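Local coordinates for esterase A (Caulobacter crescentus, PDB 5GKV), which is a penicillin-binding protein homologue of the beta-lactamase family that probably acts as an esterase, at residues T301-R306 / R324-F329. Residues are numbered along the deposited sequence; the frame is centred on the assembly and turned at random.
Sequences TAERLR and RNEPNF
Glu303 and Arg306 meet Arg324 and Glu326 in a salt-bridge network on the surface of this beta-lactamase-family fold. The contact joins the turn after helix 294-301, which runs into strand 305-306, to the loop that leaves strand 323-324, an edge strand of the main antiparallel sheet within this chain.

The charged groups alternate in sign. Within the loop, Arg324 NH1 donates to Glu326 OE1 at 2.9 Å in a nearly straight bond (174°). OE1 uses its anti lone pair and lies in the guanidinium plane. Both salt bridges between the segments are long. Glu303 OE2 is 3.8 Å from Arg324 NH1, with the carboxylate almost perpendicular to the guanidinium (87°). Arg306 NH1 is likewise 3.8 Å from Glu326 OE2. Ser317 OG also bonds Glu303 OE2 and Arg324 NH1, and Glu315 pairs with Arg306 NE.

One water ties three of the charged groups together. It donates to Glu303 OE2 and to Glu326 OE1, and accepts from Arg306 NH1 at 3.0 Å in the plane of that guanidinium. The two carboxylates are close, with Glu303 OE2 4.5 Å from Glu326 OE1. The shared water and the neighbouring arginines probably offset their repulsion. A second water accepts from Arg324 NH2 and donates a weak bond to Thr301 O.

Packing contacts flank the network. The bend of the Arg324 chain at chi3 (70°) brings NE to 3.2 Å from Thr301 O. Arg324 CD also touches Thr301 O, at 3.2 Å, and packs on Glu303 CA. Arg306 stretches out from CG to NE and runs antiparallel alongside Pro327. Pro327 follows a cis peptide bond. Its CD lies over one face of the Arg306 guanidinium, and its CB is 3.4 Å from Arg306 NH2.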
loop_
_atom_site.group_PDB
_atom_site.type_symbol
_atom_site.label_atom_id
_atom_site.label_comp_id
_atom_site.label_asym_id
_atom_site.label_seq_id
_atom_site.Cartn_x
_atom_site.Cartn_y
_atom_site.Cartn_z
ATOM N N THR A 301 6.810 -0.675 -12.809
ATOM C CA THR A 301 7.436 -1.551 -11.830
ATOM C C THR A 301 8.942 -1.682 -12.009
ATOM O O THR A 301 9.588 -2.317 -11.167
ATOM C CB THR A 301 6.791 -2.947 -11.866
ATOM O OG1 THR A 301 6.940 -3.521 -13.175
ATOM C CG2 THR A 301 5.313 -2.853 -11.531
ATOM N N ALA A 302 9.514 -1.103 -13.068
ATOM C CA ALA A 302 10.958 -1.208 -13.271
ATOM C C ALA A 302 11.708 -0.619 -12.087
ATOM O O ALA A 302 11.299 0.391 -11.507
ATOM C CB ALA A 302 11.379 -0.488 -14.554
ATOM N N GLU A 303 12.813 -1.264 -11.725
ATOM C CA GLU A 303 13.637 -0.789 -10.624
ATOM C C GLU A 303 14.150 0.618 -10.894
ATOM O O GLU A 303 14.820 0.862 -11.899
ATOM C CB GLU A 303 14.819 -1.727 -10.398
ATOM C CG GLU A 303 15.680 -1.291 -9.229
ATOM C CD GLU A 303 16.800 -2.272 -8.948
ATOM O OE1 GLU A 303 17.878 -2.121 -9.549
ATOM O OE2 GLU A 303 16.591 -3.198 -8.135
ATOM N N ARG A 304 13.841 1.533 -9.984
ATOM C CA ARG A 304 14.414 2.871 -9.998
ATOM C C ARG A 304 15.742 2.914 -9.262
ATOM O O ARG A 304 16.710 3.516 -9.752
ATOM C CB ARG A 304 13.434 3.865 -9.370
ATOM C CG ARG A 304 12.521 4.570 -10.372
ATOM C CD ARG A 304 11.891 3.594 -11.334
ATOM N NE ARG A 304 11.019 4.242 -12.314
ATOM C CZ ARG A 304 9.992 3.644 -12.905
ATOM N NH1 ARG A 304 9.685 2.373 -12.606
ATOM N NH2 ARG A 304 9.267 4.318 -13.797
ATOM N N LEU A 305 15.800 2.288 -8.089
ATOM C CA LEU A 305 17.043 2.170 -7.341
ATOM C C LEU A 305 16.886 1.062 -6.311
ATOM O O LEU A 305 15.769 0.632 -5.994
ATOM C CB LEU A 305 17.434 3.479 -6.662
ATOM C CG LEU A 305 16.774 3.841 -5.340
ATOM C CD1 LEU A 305 17.567 4.987 -4.692
ATOM C CD2 LEU A 305 15.302 4.208 -5.528
ATOM N N ARG A 306 18.030 0.626 -5.779
ATOM C CA ARG A 306 18.089 -0.483 -4.838
ATOM C C ARG A 306 19.230 -0.253 -3.859
ATOM O O ARG A 306 20.294 0.234 -4.245
ATOM C CB ARG A 306 18.275 -1.812 -5.576
ATOM C CG ARG A 306 18.472 -2.991 -4.652
ATOM C CD ARG A 306 18.584 -4.279 -5.424
ATOM N NE ARG A 306 19.163 -5.324 -4.589
ATOM C CZ ARG A 306 19.256 -6.598 -4.943
ATOM N NH1 ARG A 306 18.780 -6.991 -6.115
ATOM N NH2 ARG A 306 19.811 -7.476 -4.114
ATOM N N ARG A 324 9.396 -3.709 -5.071
ATOM C CA ARG A 324 9.699 -4.945 -5.775
ATOM C C ARG A 324 10.107 -6.027 -4.768
ATOM O O ARG A 324 10.409 -5.748 -3.608
ATOM C CB ARG A 324 10.795 -4.700 -6.820
ATOM C CG ARG A 324 10.425 -3.559 -7.781
ATOM C CD ARG A 324 11.508 -3.313 -8.838
ATOM N NE ARG A 324 11.572 -4.413 -9.798
ATOM C CZ ARG A 324 12.514 -5.346 -9.811
ATOM N NH1 ARG A 324 13.491 -5.314 -8.915
ATOM N NH2 ARG A 324 12.479 -6.311 -10.729
ATOM N N ASN A 325 10.074 -7.282 -5.217
ATOM C CA ASN A 325 10.125 -8.391 -4.264
ATOM C C ASN A 325 11.556 -8.680 -3.817
ATOM O O ASN A 325 11.831 -8.779 -2.615
ATOM C CB ASN A 325 9.456 -9.624 -4.877
ATOM C CG ASN A 325 9.150 -10.707 -3.840
ATOM O OD1 ASN A 325 9.002 -10.428 -2.645
ATOM N ND2 ASN A 325 9.061 -11.946 -4.303
ATOM N N GLU A 326 12.491 -8.795 -4.758
ATOM C CA GLU A 326 13.898 -8.947 -4.394
ATOM C C GLU A 326 14.341 -7.690 -3.666
ATOM O O GLU A 326 13.881 -6.593 -4.004
ATOM C CB GLU A 326 14.766 -9.183 -5.633
ATOM C CG GLU A 326 14.506 -8.189 -6.758
ATOM C CD GLU A 326 15.518 -8.318 -7.894
ATOM O OE1 GLU A 326 15.484 -7.474 -8.802
ATOM O OE2 GLU A 326 16.344 -9.261 -7.870
ATOM N N PRO A 327 15.262 -7.832 -2.692
ATOM C CA PRO A 327 15.977 -9.056 -2.322
ATOM C C PRO A 327 15.392 -9.805 -1.122
ATOM O O PRO A 327 16.025 -10.735 -0.627
ATOM C CB PRO A 327 17.367 -8.524 -1.961
ATOM C CG PRO A 327 17.049 -7.245 -1.242
ATOM C CD PRO A 327 15.808 -6.670 -1.966
ATOM N N ASN A 328 14.215 -9.410 -0.635
ATOM C CA ASN A 328 13.722 -10.007 0.599
ATOM C C ASN A 328 12.724 -11.131 0.369
ATOM O O ASN A 328 12.578 -11.994 1.244
ATOM C CB ASN A 328 13.102 -8.919 1.486
ATOM C CG ASN A 328 14.067 -7.770 1.749
ATOM O OD1 ASN A 328 15.069 -7.948 2.433
ATOM N ND2 ASN A 328 13.772 -6.586 1.193
ATOM N N PHE A 329 12.046 -11.141 -0.779
ATOM C CA PHE A 329 11.151 -12.229 -1.183
ATOM C C PHE A 329 10.007 -12.434 -0.192
ATOM O O PHE A 329 9.549 -13.556 0.039
ATOM C CB PHE A 329 11.940 -13.523 -1.409
ATOM C CG PHE A 329 12.904 -13.414 -2.552
ATOM C CD1 PHE A 329 12.476 -13.643 -3.852
ATOM C CD2 PHE A 329 14.220 -13.018 -2.331
ATOM C CE1 PHE A 329 13.354 -13.501 -4.927
ATOM C CE2 PHE A 329 15.103 -12.874 -3.401
ATOM C CZ PHE A 329 14.670 -13.117 -4.695
HETATM O O HOH W 1 10.355 -5.084 -12.926
HETATM O O HOH W 2 17.566 -5.736 -8.506
#